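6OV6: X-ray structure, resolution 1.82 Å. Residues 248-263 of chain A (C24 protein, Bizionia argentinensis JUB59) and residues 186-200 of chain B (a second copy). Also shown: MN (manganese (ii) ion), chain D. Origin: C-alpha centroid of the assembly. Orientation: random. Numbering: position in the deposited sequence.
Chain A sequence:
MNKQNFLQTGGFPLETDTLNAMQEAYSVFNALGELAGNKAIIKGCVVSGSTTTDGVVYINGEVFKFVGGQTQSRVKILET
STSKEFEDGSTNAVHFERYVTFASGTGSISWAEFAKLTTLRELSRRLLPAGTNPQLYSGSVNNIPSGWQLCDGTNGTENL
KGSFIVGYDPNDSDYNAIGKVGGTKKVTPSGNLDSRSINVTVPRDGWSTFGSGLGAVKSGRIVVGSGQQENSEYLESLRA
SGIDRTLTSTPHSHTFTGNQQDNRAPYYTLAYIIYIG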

ATOM      1  N   THR A 248     -52.198  -8.910  19.159  1.00 30.60           N
ATOM      2  CA  THR A 248     -50.871  -8.962  18.535  1.00 30.61           C
ATOM      3  C   THR A 248     -50.988  -8.472  17.101  1.00 33.03           C
ATOM      4  O   THR A 248     -51.872  -8.910  16.362  1.00 31.40           O
ATOM      5  CB  THR A 248     -50.240 -10.366  18.597  1.00 42.05           C
ATOM      6  OG1 THR A 248     -50.210 -10.762  19.978  1.00 40.22           O
ATOM      7  CG2 THR A 248     -48.797 -10.400  17.968  1.00 40.23           C
ATOM      8  N   SER A 249     -50.092  -7.582  16.725  1.00 31.09           N
ATOM      9  CA  SER A 249     -50.043  -7.028  15.388  1.00 31.19           C
ATOM     10  C   SER A 249     -49.468  -8.019  14.396  1.00 32.93           C
ATOM     11  O   SER A 249     -48.925  -9.065  14.767  1.00 32.96           O
ATOM     12  CB  SER A 249     -49.190  -5.758  15.380  1.00 33.19           C
ATOM     13  OG  SER A 249     -47.796  -6.042  15.352  1.00 37.10           O
ATOM     14  N   THR A 250     -49.582  -7.664  13.123  1.00 29.66           N
ATOM     15  CA  THR A 250     -48.958  -8.344  12.003  1.00 30.04           C
ATOM     16  C   THR A 250     -47.447  -7.984  12.099  1.00 34.80           C
ATOM     17  O   THR A 250     -47.129  -6.888  12.579  1.00 32.07           O
ATOM     18  CB  THR A 250     -49.516  -7.787  10.696  1.00 33.48           C
ATOM     19  OG1 THR A 250     -49.287  -6.375  10.668  1.00 33.33           O
ATOM     20  CG2 THR A 250     -50.999  -8.118  10.497  1.00 31.19           C
ATOM     21  N   PRO A 251     -46.519  -8.862  11.651  1.00 31.83           N
ATOM     22  CA  PRO A 251     -45.076  -8.496  11.720  1.00 30.96           C
ATOM     23  C   PRO A 251     -44.713  -7.359  10.778  1.00 32.56           C
ATOM     24  O   PRO A 251     -45.424  -7.088   9.818  1.00 31.95           O
ATOM     25  CB  PRO A 251     -44.333  -9.777  11.290  1.00 32.50           C
ATOM     26  CG  PRO A 251     -45.384 -10.862  11.209  1.00 38.58           C
ATOM     27  CD  PRO A 251     -46.722 -10.185  11.014  1.00 33.99           C
ATOM     28  N   HIS A 252     -43.604  -6.679  11.062  1.00 29.14           N
ATOM     29  CA  HIS A 252     -43.106  -5.643  10.162  1.00 28.41           C
ATOM     30  C   HIS A 252     -41.586  -5.593  10.265  1.00 31.58           C
ATOM     31  O   HIS A 252     -41.014  -5.971  11.289  1.00 28.88           O
ATOM     32  CB  HIS A 252     -43.680  -4.248  10.502  1.00 28.71           C
ATOM     33  CG  HIS A 252     -42.974  -3.590  11.643  1.00 31.34           C
ATOM     34  ND1 HIS A 252     -43.155  -4.018  12.947  1.00 32.57           N
ATOM     35  CD2 HIS A 252     -42.062  -2.586  11.630  1.00 31.68           C
ATOM     36  CE1 HIS A 252     -42.368  -3.255  13.683  1.00 31.01           C
ATOM     37  NE2 HIS A 252     -41.677  -2.396  12.932  1.00 31.45           N
ATOM     38  N   SER A 253     -40.955  -5.072   9.223  1.00 31.50           N
ATOM     39  CA  SER A 253     -39.507  -4.862   9.184  1.00 30.89           C
ATOM     40  C   SER A 253     -39.291  -3.466   8.612  1.00 32.95           C
ATOM     41  O   SER A 253     -40.258  -2.733   8.432  1.00 31.33           O
ATOM     42  CB  SER A 253     -38.847  -5.912   8.292  1.00 35.54           C
ATOM     43  OG  SER A 253     -37.445  -5.872   8.518  1.00 35.89           O
ATOM     44  N   HIS A 254     -38.028  -3.080   8.330  1.00 28.00           N
ATOM     45  CA  HIS A 254     -37.715  -1.791   7.700  1.00 27.29           C
ATOM     46  C   HIS A 254     -36.612  -2.053   6.677  1.00 28.86           C
ATOM     47  O   HIS A 254     -35.926  -3.055   6.789  1.00 27.75           O
ATOM     48  CB  HIS A 254     -37.232  -0.733   8.704  1.00 27.71           C
ATOM     49  CG  HIS A 254     -38.212  -0.431   9.802  1.00 29.83           C
ATOM     50  ND1 HIS A 254     -39.033   0.675   9.748  1.00 31.18           N
ATOM     51  CD2 HIS A 254     -38.458  -1.108  10.949  1.00 31.61           C
ATOM     52  CE1 HIS A 254     -39.743   0.649  10.868  1.00 30.73           C
ATOM     53  NE2 HIS A 254     -39.458  -0.430  11.601  1.00 30.99           N
ATOM     54  N   THR A 255     -36.492  -1.195   5.685  1.00 26.29           N
ATOM     55  CA  THR A 255     -35.420  -1.272   4.695  1.00 27.45           C
ATOM     56  C   THR A 255     -34.320  -0.318   5.167  1.00 29.74           C
ATOM     57  O   THR A 255     -34.599   0.820   5.513  1.00 28.57           O
ATOM     58  CB  THR A 255     -35.943  -0.885   3.293  1.00 34.79           C
ATOM     59  OG1 THR A 255     -36.851  -1.910   2.884  1.00 34.65           O
ATOM     60  CG2 THR A 255     -34.803  -0.743   2.233  1.00 32.61           C
ATOM     61  N   PHE A 256     -33.081  -0.783   5.131  1.00 26.20           N
ATOM     62  CA  PHE A 256     -31.922   0.028   5.463  1.00 25.91           C
ATOM     63  C   PHE A 256     -31.352   0.594   4.162  1.00 29.92           C
ATOM     64  O   PHE A 256     -31.138  -0.178   3.216  1.00 28.63           O
ATOM     65  CB  PHE A 256     -30.853  -0.841   6.168  1.00 27.30           C
ATOM     66  CG  PHE A 256     -29.564  -0.089   6.462  1.00 28.32           C
ATOM     67  CD1 PHE A 256     -29.476   0.780   7.549  1.00 30.81           C
ATOM     68  CD2 PHE A 256     -28.448  -0.252   5.653  1.00 28.37           C
ATOM     69  CE1 PHE A 256     -28.285   1.466   7.827  1.00 32.62           C
ATOM     70  CE2 PHE A 256     -27.257   0.433   5.926  1.00 30.52           C
ATOM     71  CZ  PHE A 256     -27.191   1.315   6.991  1.00 30.10           C
ATOM     72  N   THR A 257     -31.088   1.907   4.126  1.00 26.41           N
ATOM     73  CA  THR A 257     -30.453   2.596   2.997  1.00 27.10           C
ATOM     74  C   THR A 257     -29.148   3.196   3.521  1.00 31.02           C
ATOM     75  O   THR A 257     -29.189   4.169   4.271  1.00 31.86           O
ATOM     76  CB  THR A 257     -31.393   3.643   2.348  1.00 33.62           C
ATOM     77  OG1 THR A 257     -32.537   2.953   1.825  1.00 29.29           O
ATOM     78  CG2 THR A 257     -30.716   4.421   1.206  1.00 36.35           C
ATOM     79  N   GLY A 258     -28.011   2.614   3.147  1.00 27.06           N
ATOM     80  CA  GLY A 258     -26.724   3.107   3.632  1.00 25.06           C
ATOM     81  C   GLY A 258     -26.260   4.383   2.972  1.00 28.57           C
ATOM     82  O   GLY A 258     -26.669   4.707   1.851  1.00 29.77           O
ATOM     83  N   ASN A 259     -25.369   5.133   3.668  1.00 25.68           N
ATOM     84  CA  ASN A 259     -24.743   6.322   3.107  1.00 25.61           C
ATOM     85  C   ASN A 259     -23.382   5.868   2.557  1.00 28.58           C
ATOM     86  O   ASN A 259     -22.735   5.044   3.179  1.00 26.10           O
ATOM     87  CB  ASN A 259     -24.493   7.375   4.179  1.00 25.71           C
ATOM     88  CG  ASN A 259     -25.774   7.958   4.744  1.00 40.95           C
ATOM     89  OD1 ASN A 259     -25.948   8.091   5.963  1.00 36.34           O
ATOM     90  ND2 ASN A 259     -26.701   8.267   3.865  1.00 28.07           N
ATOM     91  N   GLN A 260     -22.956   6.430   1.432  1.00 26.96           N
ATOM     92  CA  GLN A 260     -21.655   6.100   0.831  1.00 26.29           C
ATOM     93  C   GLN A 260     -20.521   6.512   1.790  1.00 30.95           C
ATOM     94  O   GLN A 260     -20.608   7.528   2.467  1.00 29.77           O
ATOM     95  CB  GLN A 260     -21.495   6.811  -0.509  1.00 28.32           C
ATOM     96  CG  GLN A 260     -20.230   6.391  -1.277  1.00 26.52           C
ATOM     97  CD  GLN A 260     -20.273   6.929  -2.685  1.00 38.54           C
ATOM     98  OE1 GLN A 260     -20.136   8.134  -2.906  1.00 36.37           O
ATOM     99  NE2 GLN A 260     -20.515   6.050  -3.657  1.00 35.71           N
ATOM    100  N   GLN A 261     -19.462   5.701   1.852  1.00 28.44           N
ATOM    101  CA  GLN A 261     -18.316   6.005   2.690  1.00 28.13           C
ATOM    102  C   GLN A 261     -17.029   5.842   1.870  1.00 29.37           C
ATOM    103  O   GLN A 261     -17.034   5.186   0.824  1.00 27.58           O
ATOM    104  CB  GLN A 261     -18.315   5.158   3.964  1.00 30.01           C
ATOM    105  CG  GLN A 261     -18.107   3.690   3.740  1.00 32.88           C
ATOM    106  CD  GLN A 261     -18.420   2.858   4.967  1.00 44.64           C
ATOM    107  OE1 GLN A 261     -19.380   3.101   5.703  1.00 34.50           O
ATOM    108  NE2 GLN A 261     -17.619   1.833   5.207  1.00 35.21           N
ATOM    109  N   ASP A 262     -15.969   6.497   2.312  1.00 25.58           N
ATOM    110  CA  ASP A 262     -14.660   6.468   1.659  1.00 25.92           C
ATOM    111  C   ASP A 262     -13.906   5.213   2.152  1.00 27.18           C
ATOM    112  O   ASP A 262     -13.654   5.034   3.349  1.00 26.16           O
ATOM    113  CB  ASP A 262     -13.899   7.768   1.944  1.00 28.17           C
ATOM    114  CG  ASP A 262     -12.686   7.983   1.056  1.00 35.77           C
ATOM    115  OD1 ASP A 262     -11.996   6.995   0.744  1.00 27.97           O
ATOM    116  OD2 ASP A 262     -12.415   9.148   0.701  1.00 39.52           O
ATOM    117  N   ASN A 263     -13.590   4.327   1.204  1.00 24.14           N
ATOM    118  CA  ASN A 263     -12.972   3.033   1.481  1.00 24.75           C
ATOM    119  C   ASN A 263     -11.443   3.113   1.683  1.00 27.14           C
ATOM    120  O   ASN A 263     -10.809   2.108   2.001  1.00 27.15           O
ATOM    121  CB  ASN A 263     -13.327   2.069   0.348  1.00 25.99           C
ATOM    122  CG  ASN A 263     -13.387   0.630   0.747  1.00 28.09           C
ATOM    123  OD1 ASN A 263     -13.521   0.262   1.917  1.00 22.17           O
ATOM    124  ND2 ASN A 263     -13.313  -0.216  -0.241  1.00 23.89           N
TER
ATOM    125  N   LYS B 186     -10.200   4.494  10.402  1.00 24.54           N
ATOM    126  CA  LYS B 186     -11.465   3.913  10.818  1.00 24.01           C
ATOM    127  C   LYS B 186     -12.609   4.613  10.105  1.00 28.34           C
ATOM    128  O   LYS B 186     -12.450   5.711   9.612  1.00 27.00           O
ATOM    129  CB  LYS B 186     -11.660   4.078  12.339  1.00 23.68           C
ATOM    130  CG  LYS B 186     -10.500   3.675  13.242  1.00 30.40           C
ATOM    131  CD  LYS B 186     -10.234   2.169  13.236  1.00 35.92           C
ATOM    132  CE  LYS B 186      -9.300   1.801  14.359  1.00 44.13           C
ATOM    133  NZ  LYS B 186      -9.177   0.340  14.464  1.00 61.60           N
ATOM    134  N   VAL B 187     -13.772   3.977  10.061  1.00 27.14           N
ATOM    135  CA  VAL B 187     -14.990   4.565   9.475  1.00 27.32           C
ATOM    136  C   VAL B 187     -16.167   4.012  10.275  1.00 27.42           C
ATOM    137  O   VAL B 187     -16.090   2.896  10.792  1.00 26.69           O
ATOM    138  CB  VAL B 187     -15.205   4.296   7.942  1.00 31.64           C
ATOM    139  CG1 VAL B 187     -14.309   5.139   7.062  1.00 32.90           C
ATOM    140  CG2 VAL B 187     -15.123   2.815   7.597  1.00 31.66           C
ATOM    141  N   THR B 188     -17.256   4.774  10.340  1.00 26.19           N
ATOM    142  CA  THR B 188     -18.476   4.308  11.015  1.00 25.65           C
ATOM    143  C   THR B 188     -19.592   4.273   9.957  1.00 27.17           C
ATOM    144  O   THR B 188     -19.926   5.313   9.400  1.00 26.37           O
ATOM    145  CB  THR B 188     -18.816   5.188  12.225  1.00 29.40           C
ATOM    146  OG1 THR B 188     -17.731   5.087  13.158  1.00 30.29           O
ATOM    147  CG2 THR B 188     -20.106   4.740  12.925  1.00 26.40           C
ATOM    148  N   PRO B 189     -20.204   3.113   9.675  1.00 25.20           N
ATOM    149  CA  PRO B 189     -21.289   3.097   8.682  1.00 25.38           C
ATOM    150  C   PRO B 189     -22.498   3.880   9.220  1.00 29.96           C
ATOM    151  O   PRO B 189     -22.717   3.934  10.428  1.00 28.13           O
ATOM    152  CB  PRO B 189     -21.615   1.609   8.533  1.00 26.69           C
ATOM    153  CG  PRO B 189     -21.228   1.010   9.837  1.00 30.96           C
ATOM    154  CD  PRO B 189     -19.962   1.767  10.209  1.00 26.61           C
ATOM    155  N   SER B 190     -23.219   4.527   8.318  1.00 27.73           N
ATOM    156  CA  SER B 190     -24.412   5.280   8.690  1.00 27.59           C
ATOM    157  C   SER B 190     -25.474   5.002   7.635  1.00 30.14           C
ATOM    158  O   SER B 190     -25.161   4.579   6.517  1.00 27.32           O
ATOM    159  CB  SER B 190     -24.086   6.770   8.794  1.00 29.48           C
ATOM    160  OG  SER B 190     -23.685   7.338   7.559  1.00 35.36           O
ATOM    161  N   GLY B 191     -26.720   5.234   7.993  1.00 27.71           N
ATOM    162  CA  GLY B 191     -27.791   5.015   7.035  1.00 27.90           C
ATOM    163  C   GLY B 191     -29.129   5.298   7.651  1.00 32.15           C
ATOM    164  O   GLY B 191     -29.212   5.659   8.828  1.00 32.19           O
ATOM    165  N   ASN B 192     -30.162   5.120   6.855  1.00 29.13           N
ATOM    166  CA  ASN B 192     -31.535   5.407   7.275  1.00 29.83           C
ATOM    167  C   ASN B 192     -32.471   4.245   7.098  1.00 33.77           C
ATOM    168  O   ASN B 192     -32.240   3.366   6.278  1.00 32.27           O
ATOM    169  CB  ASN B 192     -32.049   6.623   6.510  1.00 31.31           C
ATOM    170  CG  ASN B 192     -31.303   7.875   6.875  1.00 41.99           C
ATOM    171  OD1 ASN B 192     -31.446   8.409   7.972  1.00 46.38           O
ATOM    172  ND2 ASN B 192     -30.449   8.335   5.980  1.00 38.77           N
ATOM    173  N   LEU B 193     -33.519   4.227   7.910  1.00 30.33           N
ATOM    174  CA  LEU B 193     -34.565   3.232   7.810  1.00 30.70           C
ATOM    175  C   LEU B 193     -35.800   3.908   7.247  1.00 34.71           C
ATOM    176  O   LEU B 193     -36.068   5.075   7.565  1.00 32.86           O
ATOM    177  CB  LEU B 193     -34.912   2.662   9.182  1.00 30.78           C
ATOM    178  CG  LEU B 193     -33.948   1.701   9.844  1.00 35.64           C
ATOM    179  CD1 LEU B 193     -34.653   1.026  10.936  1.00 38.00           C
ATOM    180  CD2 LEU B 193     -33.450   0.632   8.927  1.00 33.23           C
ATOM    181  N   ASP B 194     -36.571   3.174   6.430  1.00 30.60           N
ATOM    182  CA  ASP B 194     -37.808   3.747   5.913  1.00 29.02           C
ATOM    183  C   ASP B 194     -38.854   3.699   7.039  1.00 30.80           C
ATOM    184  O   ASP B 194     -38.629   3.065   8.074  1.00 28.94           O
ATOM    185  CB  ASP B 194     -38.286   2.997   4.654  1.00 30.27           C
ATOM    186  CG  ASP B 194     -38.615   1.530   4.830  1.00 34.90           C
ATOM    187  OD1 ASP B 194     -38.198   0.945   5.839  1.00 35.76           O
ATOM    188  OD2 ASP B 194     -39.266   0.961   3.936  1.00 38.53           O
ATOM    189  N   SER B 195     -39.990   4.350   6.831  1.00 28.38           N
ATOM    190  CA  SER B 195     -41.078   4.363   7.815  1.00 28.13           C
ATOM    191  C   SER B 195     -42.071   3.247   7.490  1.00 31.47           C
ATOM    192  O   SER B 195     -42.420   3.053   6.332  1.00 32.43           O
ATOM    193  CB  SER B 195     -41.763   5.719   7.790  1.00 30.58           C
ATOM    194  OG  SER B 195     -40.879   6.698   8.304  1.00 35.52           O
ATOM    195  N   ARG B 196     -42.495   2.498   8.502  1.00 28.91           N
ATOM    196  CA  ARG B 196     -43.407   1.366   8.325  1.00 28.96           C
ATOM    197  C   ARG B 196     -44.528   1.412   9.360  1.00 34.11           C
ATOM    198  O   ARG B 196     -44.373   1.962  10.458  1.00 33.25           O
ATOM    199  CB  ARG B 196     -42.649   0.023   8.426  1.00 29.93           C
ATOM    200  CG  ARG B 196     -41.539  -0.137   7.367  1.00 35.08           C
ATOM    201  CD  ARG B 196     -41.995  -0.799   6.073  1.00 35.76           C
ATOM    202  NE  ARG B 196     -40.878  -0.935   5.137  1.00 46.90           N
ATOM    203  CZ  ARG B 196     -40.285  -2.085   4.823  1.00 59.35           C
ATOM    204  NH1 ARG B 196     -40.711  -3.229   5.351  1.00 47.87           N
ATOM    205  NH2 ARG B 196     -39.278  -2.103   3.961  1.00 44.69           N
ATOM    206  N   SER B 197     -45.644   0.792   9.016  1.00 33.21           N
ATOM    207  CA  SER B 197     -46.809   0.671   9.874  1.00 32.79           C
ATOM    208  C   SER B 197     -47.019  -0.826  10.151  1.00 38.48           C
ATOM    209  O   SER B 197     -46.468  -1.701   9.458  1.00 38.49           O
ATOM    210  CB  SER B 197     -48.026   1.204   9.123  1.00 35.35           C
ATOM    211  OG  SER B 197     -48.055   2.617   9.060  1.00 41.71           O
ATOM    212  N   ILE B 198     -47.806  -1.138  11.182  1.00 33.02           N
ATOM    213  CA  ILE B 198     -48.249  -2.500  11.468  1.00 32.47           C
ATOM    214  C   ILE B 198     -49.766  -2.465  11.348  1.00 33.27           C
ATOM    215  O   ILE B 198     -50.341  -1.387  11.339  1.00 31.95           O
ATOM    216  CB  ILE B 198     -47.788  -3.105  12.839  1.00 35.93           C
ATOM    217  CG1 ILE B 198     -48.049  -2.196  14.074  1.00 35.89           C
ATOM    218  CG2 ILE B 198     -46.344  -3.577  12.780  1.00 36.30           C
ATOM    219  CD1 ILE B 198     -49.529  -2.217  14.698  1.00 40.11           C
ATOM    220  N   ASN B 199     -50.383  -3.622  11.224  1.00 32.50           N
ATOM    221  CA  ASN B 199     -51.830  -3.758  11.258  1.00 32.57           C
ATOM    222  C   ASN B 199     -52.192  -4.532  12.518  1.00 35.65           C
ATOM    223  O   ASN B 199     -51.464  -5.442  12.922  1.00 34.24           O
ATOM    224  CB  ASN B 199     -52.371  -4.512  10.045  1.00 33.72           C
ATOM    225  CG  ASN B 199     -52.626  -3.695   8.806  1.00 48.66           C
ATOM    226  OD1 ASN B 199     -52.464  -2.469   8.764  1.00 41.33           O
ATOM    227  ND2 ASN B 199     -53.176  -4.357   7.808  1.00 39.89           N
ATOM    228  N   VAL B 200     -53.326  -4.176  13.126  1.00 32.30           N
ATOM    229  CA  VAL B 200     -53.865  -4.891  14.274  1.00 31.79           C
ATOM    230  C   VAL B 200     -55.372  -5.013  14.044  1.00 32.14           C
ATOM    231  O   VAL B 200     -55.974  -4.084  13.511  1.00 31.76           O
ATOM    232  CB  VAL B 200     -53.463  -4.241  15.631  1.00 37.05           C
ATOM    233  CG1 VAL B 200     -54.117  -2.862  15.839  1.00 36.89           C
ATOM    234  CG2 VAL B 200     -53.767  -5.172  16.796  1.00 36.79           C
TER
HETATM  235 MN    MN D 301     -40.023  -1.034  13.690  1.00 28.64          MN
HETATM  236  O   HOH W   1     -42.854  -4.408   7.006  1.00 41.85           O
HETATM  237  O   HOH W   2     -29.399   6.915   3.721  1.00 42.91           O
HETATM  238  O   HOH W   3     -21.816   4.865   5.709  1.00 26.31           O

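Two copies of one protein can join by laying extended segments side by side, the backbones supplying a repeating ladder and the side chains tuning it locally. The contact between these stretches, burying 1137 Å² in all, illustrates the principle. Because the strands run antiparallel, a walk up chain B is a walk down chain A.

At the start, Val B187 points toward its partner and packs its branched, apolar side chain against Gln A261 and the backbone of Asp A262, with CG1 3.8 Å from Asp A262 O. Pro B189 is buried, its CA and ring lying against the side chain of Gln A261.

The ladder begins at Ser B190. Its O accepts from Asn A259 N (2.9 Å), and its OG, in the p rotamer, donates to Asn A259 OD1 (2.9 Å), so a short hydroxyl and a longer amide extend the pairing beyond the backbone. A water joins Ser B190 N to Asn A259 O.

Gly B191 shows what an absent side chain permits. Its CA lies 4.0 Å from Gly A258 CA, and 3.7 Å from Phe A256 CE1; a CB here would clash with Phe A256 CZ and Thr A257 O. Asn B192 then forms the classic reciprocal pair with Thr A257: Asn B192 N donates to Thr A257 O (2.9 Å) and Thr A257 N to Asn B192 O (2.8 Å). Both side chains occupy the same exposed face, where polar residues suit the solvent, and a water links Asn B192 ND2 with Thr A257 O.

Leu B193 turns to the other face, alongside Phe A256, whose CB is 4.1 Å from Leu B193 CD2; that methyl sits at the edge of the aromatic ring. Leu B193 CA makes a CA-H...O contact of 3.3 Å with Thr A255 O.

Asp B194 engages chain A through both backbone and carboxylate. Its N donates to Thr A255 O (3.2 Å), its OD1 accepts from Thr A255 N (2.7 Å), and its O accepts from His A254 ND1 (2.9 Å). The last bond leaves His A254 NE2 free to bind manganese at 2.2 Å. Arg B196 NE forms a salt bridge with Asp B194 OD2 (2.8 Å), while its guanidinium lays one face over His A254 C.

Ile B198, buried, fills the space beside Ser A249 and His A252, a second manganese ligand. Finally, Asn B199 restores pairing: its O accepts from Thr A250 N (2.9 Å), and its N donates to Thr A250 OG1 (3.0 Å).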